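Local coordinates for 3-deoxy-manno-octulosonate cytidylyltransferase (Escherichia coli, PDB 1H7T), which catalyses the transfer of a cytidylyl group from CTP to the eight-carbon sugar KDO, yielding CMP-KDO and diphosphate for the biosynthesis of bacterial surface polysaccharide, at the cytidine-5'-monophosphate and N-acetyl-alpha-neuraminic acid site. Coordinates in Å, arbitrary orientation; residue numbers count along the deposited sequence, not the author numbering.

The cytidine-5'-monophosphate and N-acetyl-alpha-neuraminic acid site. Residues 8-10, 19, 73-76, 79, 96-99, 174, 223-225. With C5P (cytidine-5'-monophosphate), chain B; SIA (N-acetyl-alpha-neuraminic acid), chain C.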
# COMPACT_ATOMS: atom_id res chain seq x y z
N PRO A 8 -22.82 -16.00 1.94
CA PRO A 8 -22.42 -17.04 0.99
C PRO A 8 -22.22 -18.34 1.76
O PRO A 8 -21.45 -18.39 2.72
CB PRO A 8 -21.09 -16.52 0.44
CG PRO A 8 -21.20 -15.04 0.61
CD PRO A 8 -21.80 -14.94 1.98
N ALA A 9 -22.94 -19.38 1.36
CA ALA A 9 -22.86 -20.66 2.01
C ALA A 9 -22.85 -21.82 1.01
O ALA A 9 -23.89 -22.44 0.75
CB ALA A 9 -24.04 -20.82 2.98
N ARG A 10 -21.69 -22.07 0.41
CA ARG A 10 -21.56 -23.17 -0.53
C ARG A 10 -21.47 -24.45 0.29
O ARG A 10 -21.02 -24.45 1.43
CB ARG A 10 -20.31 -23.02 -1.41
CG ARG A 10 -19.00 -22.93 -0.64
CD ARG A 10 -17.79 -22.94 -1.56
NE ARG A 10 -17.46 -24.27 -2.06
CZ ARG A 10 -17.63 -24.67 -3.32
NH1 ARG A 10 -18.14 -23.84 -4.22
NH2 ARG A 10 -17.27 -25.90 -3.69
N LYS A 19 -19.99 -28.12 5.17
CA LYS A 19 -19.65 -27.23 6.29
C LYS A 19 -20.77 -26.38 6.91
O LYS A 19 -20.86 -26.28 8.14
CB LYS A 19 -18.45 -26.34 5.92
CG LYS A 19 -17.83 -25.60 7.10
CD LYS A 19 -16.48 -24.98 6.74
CE LYS A 19 -16.60 -23.94 5.66
NZ LYS A 19 -15.25 -23.41 5.30
N HIS A 73 -18.95 -20.35 -9.41
CA HIS A 73 -18.32 -19.16 -8.82
C HIS A 73 -17.09 -19.60 -8.04
O HIS A 73 -17.13 -20.62 -7.35
CB HIS A 73 -19.28 -18.45 -7.86
CG HIS A 73 -20.42 -17.74 -8.53
ND1 HIS A 73 -20.23 -16.71 -9.42
CD2 HIS A 73 -21.76 -17.91 -8.44
CE1 HIS A 73 -21.40 -16.27 -9.85
NE2 HIS A 73 -22.34 -16.99 -9.27
N GLU A 74 -15.99 -18.86 -8.16
CA GLU A 74 -14.76 -19.19 -7.44
C GLU A 74 -14.60 -18.36 -6.17
O GLU A 74 -13.76 -18.67 -5.32
CB GLU A 74 -13.51 -19.03 -8.32
CG GLU A 74 -13.76 -18.78 -9.80
CD GLU A 74 -13.80 -17.30 -10.14
OE1 GLU A 74 -14.88 -16.68 -10.00
OE2 GLU A 74 -12.75 -16.76 -10.53
N SER A 75 -15.43 -17.33 -6.02
CA SER A 75 -15.37 -16.46 -4.85
C SER A 75 -16.74 -16.03 -4.34
O SER A 75 -17.71 -15.98 -5.10
CB SER A 75 -14.54 -15.21 -5.16
OG SER A 75 -15.12 -14.46 -6.21
N GLY A 76 -16.80 -15.73 -3.05
CA GLY A 76 -18.03 -15.28 -2.43
C GLY A 76 -18.45 -13.93 -2.99
O GLY A 76 -19.63 -13.58 -2.97
N ARG A 79 -20.32 -14.42 -6.20
CA ARG A 79 -21.63 -14.95 -5.84
C ARG A 79 -22.54 -13.81 -5.42
O ARG A 79 -23.74 -13.83 -5.66
CB ARG A 79 -21.52 -15.97 -4.70
CG ARG A 79 -22.79 -16.79 -4.50
CD ARG A 79 -22.68 -17.85 -3.41
NE ARG A 79 -21.61 -18.81 -3.65
CZ ARG A 79 -21.65 -19.81 -4.54
NH1 ARG A 79 -22.72 -20.00 -5.30
NH2 ARG A 79 -20.59 -20.59 -4.69
N GLN A 96 -19.41 -13.97 6.20
CA GLN A 96 -18.93 -15.31 5.88
C GLN A 96 -19.74 -16.39 6.59
O GLN A 96 -19.94 -16.32 7.80
CB GLN A 96 -17.44 -15.42 6.19
CG GLN A 96 -16.59 -14.40 5.45
CD GLN A 96 -16.99 -14.21 3.99
OE1 GLN A 96 -17.12 -15.17 3.24
NE2 GLN A 96 -17.18 -12.96 3.59
N GLY A 97 -20.24 -17.36 5.82
CA GLY A 97 -21.04 -18.44 6.37
C GLY A 97 -20.38 -19.36 7.38
O GLY A 97 -21.04 -20.25 7.94
N ASP A 98 -19.09 -19.16 7.63
CA ASP A 98 -18.36 -19.99 8.58
C ASP A 98 -17.81 -19.26 9.78
O ASP A 98 -16.86 -19.72 10.42
CB ASP A 98 -17.27 -20.80 7.88
CG ASP A 98 -16.40 -19.98 6.95
OD1 ASP A 98 -16.68 -18.79 6.70
OD2 ASP A 98 -15.41 -20.54 6.45
N GLU A 99 -18.42 -18.13 10.11
CA GLU A 99 -18.03 -17.37 11.28
C GLU A 99 -19.28 -17.20 12.13
O GLU A 99 -19.94 -16.16 12.09
CB GLU A 99 -17.47 -16.01 10.88
CG GLU A 99 -16.00 -16.05 10.53
CD GLU A 99 -15.39 -14.67 10.45
OE1 GLU A 99 -15.51 -13.90 11.44
OE2 GLU A 99 -14.78 -14.35 9.41
N GLY A 174 -12.38 -10.42 7.22
CA GLY A 174 -13.10 -10.52 5.96
C GLY A 174 -14.59 -10.23 5.82
O GLY A 174 -15.30 -11.00 5.17
N GLY A 223 -12.89 -18.69 12.84
CA GLY A 223 -13.82 -19.21 11.85
C GLY A 223 -13.69 -20.72 11.77
O GLY A 223 -12.81 -21.30 12.40
N VAL A 224 -14.56 -21.36 10.99
CA VAL A 224 -14.54 -22.81 10.85
C VAL A 224 -14.11 -23.24 9.45
O VAL A 224 -14.89 -23.18 8.50
CB VAL A 224 -15.91 -23.43 11.19
CG1 VAL A 224 -15.88 -24.93 10.99
CG2 VAL A 224 -16.30 -23.09 12.63
N ASP A 225 -12.85 -23.66 9.34
CA ASP A 225 -12.28 -24.11 8.07
C ASP A 225 -11.70 -25.51 8.20
O ASP A 225 -11.77 -26.32 7.27
CB ASP A 225 -11.20 -23.13 7.59
CG ASP A 225 -10.60 -22.31 8.72
OD1 ASP A 225 -10.02 -22.91 9.66
OD2 ASP A 225 -10.73 -21.07 8.68
O3P C5P B . -15.35 -21.35 2.60
P C5P B . -14.29 -20.29 2.57
O1P C5P B . -13.08 -20.83 1.88
O2P C5P B . -13.94 -19.85 4.10
O5' C5P B . -14.79 -18.97 1.78
C5' C5P B . -15.43 -17.79 2.32
C4' C5P B . -16.98 -17.75 2.16
O4' C5P B . -17.31 -17.58 0.77
C3' C5P B . -17.71 -19.02 2.66
O3' C5P B . -18.87 -18.62 3.43
C2' C5P B . -18.10 -19.75 1.35
O2' C5P B . -19.36 -20.45 1.40
C1' C5P B . -18.14 -18.65 0.26
N1 C5P B . -17.67 -19.16 -1.04
C2 C5P B . -18.49 -19.12 -2.13
N3 C5P B . -18.01 -19.62 -3.40
C4 C5P B . -16.83 -20.11 -3.55
C5 C5P B . -15.96 -20.14 -2.34
C6 C5P B . -16.40 -19.67 -1.16
O2 C5P B . -19.63 -18.67 -2.09
N4 C5P B . -16.40 -20.57 -4.69
C1 SIA C . -11.89 -20.84 4.86
C2 SIA C . -12.70 -19.56 4.82
C3 SIA C . -11.88 -18.39 4.17
C4 SIA C . -12.76 -17.10 4.21
C5 SIA C . -13.01 -16.81 5.72
C6 SIA C . -13.81 -18.01 6.34
C7 SIA C . -14.11 -17.83 7.86
C8 SIA C . -12.76 -17.78 8.66
C9 SIA C . -12.78 -16.82 9.88
C10 SIA C . -13.27 -14.51 6.62
C11 SIA C . -14.12 -13.28 6.74
N5 SIA C . -13.77 -15.56 5.87
O1A SIA C . -10.78 -20.79 5.59
O1B SIA C . -12.23 -21.86 4.28
O4 SIA C . -12.02 -16.01 3.61
O6 SIA C . -13.05 -19.23 6.19
O7 SIA C . -14.89 -16.62 7.99
O8 SIA C . -12.47 -19.11 9.12
O9 SIA C . -11.44 -16.51 10.30
O10 SIA C . -12.18 -14.54 7.20
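Backbone groups frame the nucleotide in this cytidylyltransferase active-site pocket holding CMP-NeuAc: at the end of strand 3-9 Pro8 O accepts the ribose 3'-hydroxyl C5P O3' at 2.7 Å, and just beyond it Arg10 N gives a nearly straight bond (168°) to C5P O2', while in the loop before helix 76-84 His73 O takes the cytosine amino group C5P N4 at 2.8 Å. A main-chain acceptor for the amino group thus complements side-chain donors for the rest of the Watson-Crick edge. Arg79, its CG anti to the backbone N (chi1 -167°) and its chain bent at chi3, meets the base edge to edge, NE pointing to C5P O2 and NH2 reaching C5P N3 at 3.0 Å, both nearly in the guanidinium plane. An alanine here would remove both donors and would probably weaken discrimination of cytosine from other bases. Arg10 crosses one face of the ring instead, its CD 3.4 Å from the C5P pyrimidine centroid.

The sialic acid of this analogue of the product CMP-KDO is joined at SIA C2 to C5P O2P and is poorly ordered, so its contacts are less certain. Lys19 NZ forms a salt bridge with Asp98 OD2 at 3.1 Å and longer, weak ones with C5P O3P and SIA O1B, probably offsetting crowded negative charge. Asp225 OD2 receives SIA O8 from above its carboxylate plane, and Glu99 OE2 uses its anti lone pair for SIA O7, 2.7 Å away.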